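Local atomic coordinates of delta-1-pyrroline-5-carboxylate dehydrogenase, mitochondrial (PDB entry 4E3X), a protein that catalyses the NAD(+)-dependent oxidation of L-glutamate gamma-semialdehyde to L-glutamate, the second step of proline degradation in mitochondria. Residues K130-L135 and F169-A174. Residues are numbered along the deposited sequence; the frame is centred on the assembly and turned at random.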
ATOM      1  N   LYS B 130     -21.066  17.780   0.292  1.00  9.00           N
ATOM      2  CA  LYS B 130     -22.399  18.122   0.790  1.00  9.78           C
ATOM      3  C   LYS B 130     -22.567  17.668   2.239  1.00  9.55           C
ATOM      4  O   LYS B 130     -23.096  18.406   3.081  1.00  9.11           O
ATOM      5  CB  LYS B 130     -23.480  17.494  -0.093  1.00 10.28           C
ATOM      6  N   ALA B 131     -22.105  16.457   2.534  1.00  8.85           N
ATOM      7  CA  ALA B 131     -22.156  15.952   3.906  1.00  9.40           C
ATOM      8  C   ALA B 131     -21.362  16.855   4.852  1.00  8.37           C
ATOM      9  O   ALA B 131     -21.815  17.161   5.957  1.00  8.40           O
ATOM     10  CB  ALA B 131     -21.643  14.523   3.962  1.00  9.35           C
ATOM     11  N   ALA B 132     -20.180  17.279   4.414  1.00  8.10           N
ATOM     12  CA  ALA B 132     -19.348  18.168   5.228  1.00  8.72           C
ATOM     13  C   ALA B 132     -20.052  19.488   5.521  1.00  8.65           C
ATOM     14  O   ALA B 132     -19.970  20.003   6.629  1.00  9.25           O
ATOM     15  CB  ALA B 132     -18.016  18.418   4.550  1.00  8.41           C
ATOM     16  N   ASP B 133     -20.741  20.027   4.525  1.00  9.27           N
ATOM     17  CA  ASP B 133     -21.468  21.278   4.684  1.00 11.01           C
ATOM     18  C   ASP B 133     -22.604  21.122   5.696  1.00 10.68           C
ATOM     19  O   ASP B 133     -22.833  22.002   6.533  1.00 10.87           O
ATOM     20  CB  ASP B 133     -21.999  21.732   3.319  1.00 14.29           C
ATOM     21  CG  ASP B 133     -22.703  23.073   3.373  1.00 18.00           C
ATOM     22  OD1 ASP B 133     -22.015  24.113   3.291  1.00 20.06           O
ATOM     23  OD2 ASP B 133     -23.947  23.088   3.464  1.00 19.52           O
ATOM     24  N   MET B 134     -23.302  19.990   5.637  1.00 10.03           N
ATOM     25  CA  MET B 134     -24.374  19.711   6.592  1.00 10.61           C
ATOM     26  C   MET B 134     -23.830  19.584   8.013  1.00  9.21           C
ATOM     27  O   MET B 134     -24.395  20.124   8.959  1.00 10.23           O
ATOM     28  CB  MET B 134     -25.112  18.437   6.194  1.00 10.62           C
ATOM     29  CG  MET B 134     -25.828  18.549   4.850  1.00 11.99           C
ATOM     30  SD  MET B 134     -26.357  16.949   4.195  1.00 15.19           S
ATOM     31  CE  MET B 134     -27.621  16.528   5.387  1.00 14.89           C
ATOM     32  N   LEU B 135     -22.724  18.864   8.157  1.00  9.19           N
ATOM     33  CA  LEU B 135     -22.073  18.694   9.454  1.00  9.01           C
ATOM     34  C   LEU B 135     -21.578  20.024  10.010  1.00  9.51           C
ATOM     35  O   LEU B 135     -21.632  20.245  11.218  1.00 10.17           O
ATOM     36  CB  LEU B 135     -20.908  17.713   9.337  1.00  8.85           C
ATOM     37  CG  LEU B 135     -21.291  16.246   9.157  1.00  9.64           C
ATOM     38  CD1 LEU B 135     -20.123  15.460   8.568  1.00 10.02           C
ATOM     39  CD2 LEU B 135     -21.735  15.644  10.483  1.00 10.77           C
ATOM     40  N   PHE B 169     -11.852  15.383   7.090  1.00  6.62           N
ATOM     41  CA  PHE B 169     -11.652  14.155   6.315  1.00  6.81           C
ATOM     42  C   PHE B 169     -12.461  14.234   5.023  1.00  7.06           C
ATOM     43  O   PHE B 169     -11.948  13.956   3.939  1.00  8.12           O
ATOM     44  CB  PHE B 169     -12.131  12.912   7.074  1.00  7.74           C
ATOM     45  CG  PHE B 169     -11.134  12.349   8.054  1.00  8.91           C
ATOM     46  CD1 PHE B 169      -9.806  12.155   7.705  1.00  9.94           C
ATOM     47  CD2 PHE B 169     -11.551  11.965   9.321  1.00  8.80           C
ATOM     48  CE1 PHE B 169      -8.904  11.608   8.623  1.00 10.68           C
ATOM     49  CE2 PHE B 169     -10.662  11.410  10.238  1.00 10.02           C
ATOM     50  CZ  PHE B 169      -9.336  11.238   9.889  1.00  9.82           C
ATOM     51  N   PHE B 170     -13.737  14.595   5.136  1.00  6.50           N
ATOM     52  CA  PHE B 170     -14.601  14.620   3.964  1.00  6.52           C
ATOM     53  C   PHE B 170     -14.123  15.644   2.931  1.00  6.97           C
ATOM     54  O   PHE B 170     -14.066  15.339   1.735  1.00  7.46           O
ATOM     55  CB  PHE B 170     -16.054  14.888   4.364  1.00  6.71           C
ATOM     56  CG  PHE B 170     -16.752  13.707   4.982  1.00  7.79           C
ATOM     57  CD1 PHE B 170     -16.110  12.485   5.146  1.00  8.87           C
ATOM     58  CD2 PHE B 170     -18.067  13.827   5.400  1.00  9.14           C
ATOM     59  CE1 PHE B 170     -16.774  11.403   5.710  1.00  9.60           C
ATOM     60  CE2 PHE B 170     -18.735  12.749   5.959  1.00 10.46           C
ATOM     61  CZ  PHE B 170     -18.086  11.537   6.121  1.00 10.12           C
ATOM     62  N   ARG B 171     -13.753  16.841   3.376  1.00  7.00           N
ATOM     63  CA  ARG B 171     -13.326  17.884   2.432  1.00  7.22           C
ATOM     64  C   ARG B 171     -11.942  17.625   1.842  1.00  6.74           C
ATOM     65  O   ARG B 171     -11.752  17.721   0.627  1.00  7.31           O
ATOM     66  CB  ARG B 171     -13.377  19.283   3.050  1.00  7.36           C
ATOM     67  CG  ARG B 171     -14.759  19.740   3.453  1.00  8.46           C
ATOM     68  CD  ARG B 171     -14.861  21.260   3.373  1.00  9.03           C
ATOM     69  NE  ARG B 171     -16.101  21.781   3.954  1.00  9.99           N
ATOM     70  CZ  ARG B 171     -16.178  22.380   5.143  1.00 10.47           C
ATOM     71  NH1 ARG B 171     -15.089  22.530   5.894  1.00 10.57           N
ATOM     72  NH2 ARG B 171     -17.349  22.812   5.593  1.00 11.08           N
ATOM     73  N   PHE B 172     -10.974  17.309   2.695  1.00  6.77           N
ATOM     74  CA  PHE B 172      -9.615  17.069   2.221  1.00  6.52           C
ATOM     75  C   PHE B 172      -9.506  15.808   1.367  1.00  6.55           C
ATOM     76  O   PHE B 172      -8.831  15.824   0.337  1.00  7.45           O
ATOM     77  CB  PHE B 172      -8.619  17.041   3.377  1.00  7.04           C
ATOM     78  CG  PHE B 172      -8.214  18.410   3.849  1.00  7.97           C
ATOM     79  CD1 PHE B 172      -7.079  19.034   3.341  1.00  9.44           C
ATOM     80  CD2 PHE B 172      -8.981  19.088   4.782  1.00  9.73           C
ATOM     81  CE1 PHE B 172      -6.711  20.310   3.770  1.00 10.20           C
ATOM     82  CE2 PHE B 172      -8.618  20.360   5.209  1.00 10.25           C
ATOM     83  CZ  PHE B 172      -7.478  20.963   4.711  1.00  9.78           C
ATOM     84  N   ASN B 173     -10.156  14.717   1.763  1.00  6.71           N
ATOM     85  CA  ASN B 173     -10.125  13.526   0.915  1.00  6.33           C
ATOM     86  C   ASN B 173     -10.789  13.790  -0.440  1.00  6.30           C
ATOM     87  O   ASN B 173     -10.320  13.308  -1.465  1.00  7.30           O
ATOM     88  CB  ASN B 173     -10.740  12.311   1.598  1.00  6.93           C
ATOM     89  CG  ASN B 173      -9.800  11.673   2.591  1.00  7.99           C
ATOM     90  OD1 ASN B 173      -8.584  11.644   2.376  1.00  9.59           O
ATOM     91  ND2 ASN B 173     -10.355  11.147   3.682  1.00  9.82           N
ATOM     92  N   ALA B 174     -11.869  14.575  -0.457  1.00  6.56           N
ATOM     93  CA  ALA B 174     -12.470  14.972  -1.730  1.00  7.56           C
ATOM     94  C   ALA B 174     -11.464  15.732  -2.597  1.00  7.77           C
ATOM     95  O   ALA B 174     -11.331  15.455  -3.789  1.00  8.52           O
ATOM     96  CB  ALA B 174     -13.712  15.809  -1.501  1.00  8.59           C
TER
HETATM   97  O   HOH W   1     -19.350  24.249   4.098  1.00 21.71           O
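Ala-132 and Phe-170 have the nearest CA atoms across the pair, 6.1 Å apart, where two roughly antiparallel helices pack in the aldehyde dehydrogenase fold. The axes of these short segments, 130-135 and 169-174, come within 9.0 Å, their N-to-C directions 153° apart. Alanine suits this spacing: its lone methyl lets the backbones draw together, and Ala-132 CB sits between two neighbouring residues of the partner helix, 4.0 Å from Phe-170 CB and 3.7 Å from Arg-171 CG. Phe-170 supplies the bulk beside it. With CG anti to its carbonyl carbon (chi1 -75°), the ring reaches toward helix 121-136, where Ala-131 CB lies 3.9 Å from Phe-170 CD2. Leu-135, crossing at about a right angle, brings the branched apolar end suited to this buried ring, CD1 4.0 Å from Phe-170 CE2. Phe-128 meets the ring edge-to-face, and Leu-249 of helix 239-251 also packs on the Phe-170 side chain. Arginine fits the more open flank: its extended aliphatic chain runs alongside the Ala-132 methyl, while NH1 forms a salt bridge with Glu-35. Asp-133 suits the exposed edge, its OD1 accepting from a water at 2.8 Å that weakly accepts from Arg-171 NH2.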